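Local coordinates for DUF1436 domain-containing protein (Neisseria meningitidis, PDB 2GKP) that is of unknown function but belongs to the CdiI family, and so probably acts as an immunity protein against a contact-dependent growth inhibition toxin, at residues L123-S128 with V144-D149. Sequence-based numbering, arbitrary orientation.
With EDO (1,2-ethanediol), chain C.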
ATOM      1  N   LEU A 123     -10.084  -9.292  -4.524  1.00 13.32           N
ATOM      2  CA  LEU A 123      -8.801  -8.711  -4.082  1.00 12.58           C
ATOM      3  C   LEU A 123      -7.689  -9.102  -5.049  1.00 12.58           C
ATOM      4  O   LEU A 123      -7.346 -10.292  -5.141  1.00 14.74           O
ATOM      5  CB  LEU A 123      -8.441  -9.214  -2.680  1.00 13.44           C
ATOM      6  CG  LEU A 123      -9.322  -8.667  -1.580  1.00 14.73           C
ATOM      7  CD1 LEU A 123      -9.211  -9.575  -0.368  1.00 17.52           C
ATOM      8  CD2 LEU A 123      -8.850  -7.245  -1.250  1.00 17.21           C
ATOM      9  N   LYS A 124      -7.110  -8.123  -5.754  1.00 12.76           N
ATOM     10  CA  LYS A 124      -5.952  -8.352  -6.609  1.00 13.46           C
ATOM     11  C   LYS A 124      -4.699  -7.879  -5.833  1.00 12.97           C
ATOM     12  O   LYS A 124      -4.564  -6.681  -5.547  1.00 13.15           O
ATOM     13  CB  LYS A 124      -6.101  -7.583  -7.929  1.00 14.66           C
ATOM     14  CG  LYS A 124      -4.926  -7.767  -8.928  1.00 16.11           C
ATOM     15  CD  LYS A 124      -5.210  -6.992 -10.199  1.00 20.71           C
ATOM     16  CE  LYS A 124      -4.086  -7.043 -11.208  1.00 23.16           C
ATOM     17  NZ  LYS A 124      -4.560  -6.317 -12.393  1.00 28.20           N
ATOM     18  N   ILE A 125      -3.826  -8.832  -5.489  1.00 12.18           N
ATOM     19  CA  ILE A 125      -2.653  -8.524  -4.659  1.00 12.69           C
ATOM     20  C   ILE A 125      -1.423  -8.721  -5.545  1.00 13.14           C
ATOM     21  O   ILE A 125      -1.126  -9.839  -5.944  1.00 13.55           O
ATOM     22  CB  ILE A 125      -2.599  -9.404  -3.389  1.00 12.52           C
ATOM     23  CG1 ILE A 125      -3.942  -9.356  -2.603  1.00 13.87           C
ATOM     24  CG2 ILE A 125      -1.435  -9.016  -2.517  1.00 12.87           C
ATOM     25  CD1 ILE A 125      -4.066 -10.438  -1.465  1.00 15.36           C
ATOM     26  N   SER A 126      -0.746  -7.628  -5.874  1.00 12.88           N
ATOM     27  CA  SER A 126       0.251  -7.646  -6.951  1.00 13.27           C
ATOM     28  C   SER A 126       1.645  -7.368  -6.432  1.00 12.24           C
ATOM     29  O   SER A 126       1.880  -6.328  -5.814  1.00 12.40           O
ATOM     30  CB  SER A 126      -0.055  -6.561  -7.973  1.00 14.06           C
ATOM     31  OG  SER A 126      -1.314  -6.772  -8.609  1.00 18.42           O
ATOM     32  N   PRO A 127       2.579  -8.276  -6.716  1.00 11.49           N
ATOM     33  CA  PRO A 127       3.984  -8.062  -6.360  1.00 11.49           C
ATOM     34  C   PRO A 127       4.623  -7.080  -7.346  1.00 11.77           C
ATOM     35  O   PRO A 127       3.963  -6.611  -8.278  1.00 13.60           O
ATOM     36  CB  PRO A 127       4.581  -9.465  -6.504  1.00 11.94           C
ATOM     37  CG  PRO A 127       3.750 -10.062  -7.617  1.00 12.21           C
ATOM     38  CD  PRO A 127       2.362  -9.562  -7.402  1.00 13.27           C
ATOM     39  N   SER A 128       5.898  -6.795  -7.183  1.00 10.17           N
ATOM     40  CA  SER A 128       6.569  -5.817  -8.057  1.00  9.94           C
ATOM     41  C   SER A 128       8.039  -6.096  -8.087  1.00  9.52           C
ATOM     42  O   SER A 128       8.550  -6.893  -7.300  1.00 10.29           O
ATOM     43  CB  SER A 128       6.354  -4.388  -7.556  1.00 11.39           C
ATOM     44  OG  SER A 128       7.037  -4.183  -6.332  1.00 11.12           O
ATOM     45  N   VAL A 144      -1.562 -12.497  -6.614  1.00 16.15           N
ATOM     46  CA  VAL A 144      -2.329 -13.388  -5.726  1.00 15.19           C
ATOM     47  C   VAL A 144      -3.770 -12.865  -5.719  1.00 15.48           C
ATOM     48  O   VAL A 144      -4.010 -11.717  -5.393  1.00 14.35           O
ATOM     49  CB  VAL A 144      -1.747 -13.378  -4.304  1.00 16.12           C
ATOM     50  CG1 VAL A 144      -2.596 -14.139  -3.365  1.00 14.55           C
ATOM     51  CG2 VAL A 144      -0.306 -13.885  -4.269  1.00 15.77           C
ATOM     52  N   ILE A 145      -4.722 -13.701  -6.136  1.00 15.57           N
ATOM     53  CA  ILE A 145      -6.112 -13.273  -6.310  1.00 16.77           C
ATOM     54  C   ILE A 145      -6.928 -13.938  -5.188  1.00 16.16           C
ATOM     55  O   ILE A 145      -7.010 -15.178  -5.117  1.00 18.31           O
ATOM     56  CB  ILE A 145      -6.669 -13.713  -7.721  1.00 17.48           C
ATOM     57  CG1 ILE A 145      -5.795 -13.184  -8.860  1.00 17.91           C
ATOM     58  CG2 ILE A 145      -8.143 -13.302  -7.891  1.00 18.16           C
ATOM     59  CD1 ILE A 145      -5.591 -11.679  -8.933  1.00 17.70           C
ATOM     60  N   LEU A 146      -7.521 -13.114  -4.312  1.00 15.69           N
ATOM     61  CA  LEU A 146      -8.393 -13.580  -3.239  1.00 15.51           C
ATOM     62  C   LEU A 146      -9.703 -12.798  -3.286  1.00 14.54           C
ATOM     63  O   LEU A 146     -10.020 -12.146  -4.280  1.00 15.35           O
ATOM     64  CB  LEU A 146      -7.714 -13.421  -1.878  1.00 15.77           C
ATOM     65  CG  LEU A 146      -6.453 -14.279  -1.685  1.00 16.30           C
ATOM     66  CD1 LEU A 146      -5.763 -13.932  -0.404  1.00 18.58           C
ATOM     67  CD2 LEU A 146      -6.773 -15.750  -1.702  1.00 19.81           C
ATOM     68  N   SER A 147     -10.493 -12.888  -2.233  1.00 15.17           N
ATOM     69  CA  SER A 147     -11.749 -12.163  -2.240  1.00 14.96           C
ATOM     70  C   SER A 147     -12.217 -11.906  -0.822  1.00 15.28           C
ATOM     71  O   SER A 147     -11.624 -12.390   0.142  1.00 15.05           O
ATOM     72  CB  SER A 147     -12.813 -12.916  -3.055  1.00 17.93           C
ATOM     73  OG  SER A 147     -13.450 -13.843  -2.219  1.00 19.51           O
ATOM     74  N   LEU A 148     -13.303 -11.161  -0.696  1.00 14.94           N
ATOM     75  CA  LEU A 148     -13.880 -10.898   0.624  1.00 14.51           C
ATOM     76  C   LEU A 148     -14.535 -12.138   1.241  1.00 15.83           C
ATOM     77  O   LEU A 148     -14.931 -12.116   2.405  1.00 15.67           O
ATOM     78  CB  LEU A 148     -14.859  -9.715   0.593  1.00 13.48           C
ATOM     79  CG  LEU A 148     -14.238  -8.351   0.241  1.00 15.48           C
ATOM     80  CD1 LEU A 148     -15.368  -7.332   0.226  1.00 15.58           C
ATOM     81  CD2 LEU A 148     -13.152  -7.996   1.289  1.00 14.95           C
ATOM     82  N   ASP A 149     -14.595 -13.228   0.479  1.00 15.47           N
ATOM     83  CA  ASP A 149     -14.985 -14.512   1.071  1.00 17.03           C
ATOM     84  C   ASP A 149     -13.935 -14.951   2.091  1.00 17.53           C
ATOM     85  O   ASP A 149     -14.223 -15.724   3.017  1.00 19.05           O
ATOM     86  CB  ASP A 149     -14.965 -15.632   0.025  1.00 16.89           C
ATOM     87  CG  ASP A 149     -15.952 -15.440  -1.122  1.00 18.24           C
ATOM     88  OD1 ASP A 149     -16.920 -14.647  -1.056  1.00 17.26           O
ATOM     89  OD2 ASP A 149     -15.744 -16.133  -2.138  1.00 23.13           O
TER
HETATM   90  C1  EDO C 402       3.133  -3.637  -6.744  1.00 27.26           C
HETATM   91  O1  EDO C 402       2.607  -3.924  -8.052  1.00 28.06           O
HETATM   92  C2  EDO C 402       3.888  -2.305  -6.797  1.00 30.63           C
HETATM   93  O2  EDO C 402       3.865  -1.538  -5.588  1.00 29.37           O
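Leu123 pairs with Leu146, and Ile125 with Val144, each through two backbone hydrogen bonds. Leu123 N gives to Leu146 O at 2.9 Å from above that carbonyl's plane, 49° out of it, while Leu146 N returns a bond to Leu123 O. In the second pair the bond from Val144 N to Ile125 O, 2.8 Å, is the straighter, with 167° at the hydrogen. Between the pairs, Ile145 CA lies 3.4 Å from Leu123 O as a CA-H...O contact. Strand 144-147 thus runs antiparallel to strand 122-132, whose other edge pairs with strand 112-119 in the protein's antiparallel sheet.

Apolar side chains suit the face under helix 152-164: Leu123 touches Ile155, and Val144 and Ile125 both reach Ala162. Across the strands, Ile125 CD1 meets Leu146 CD1 at 4.0 Å, the two side chains crossing obliquely. Leu123 CD1 reaches Ser147 O, 3.7 Å away. On the other, more open face Lys124 CG, anti to the backbone N (chi1 -179°), lies 4.0 Å from Ile145 CD1; lysine suits this place by its apolar methylenes, and its chain continues extended. At the strand's end, Ser147 OG accepts from Asp149 N at 3.0 Å, an ST turn to which a short hydroxyl side chain is suited.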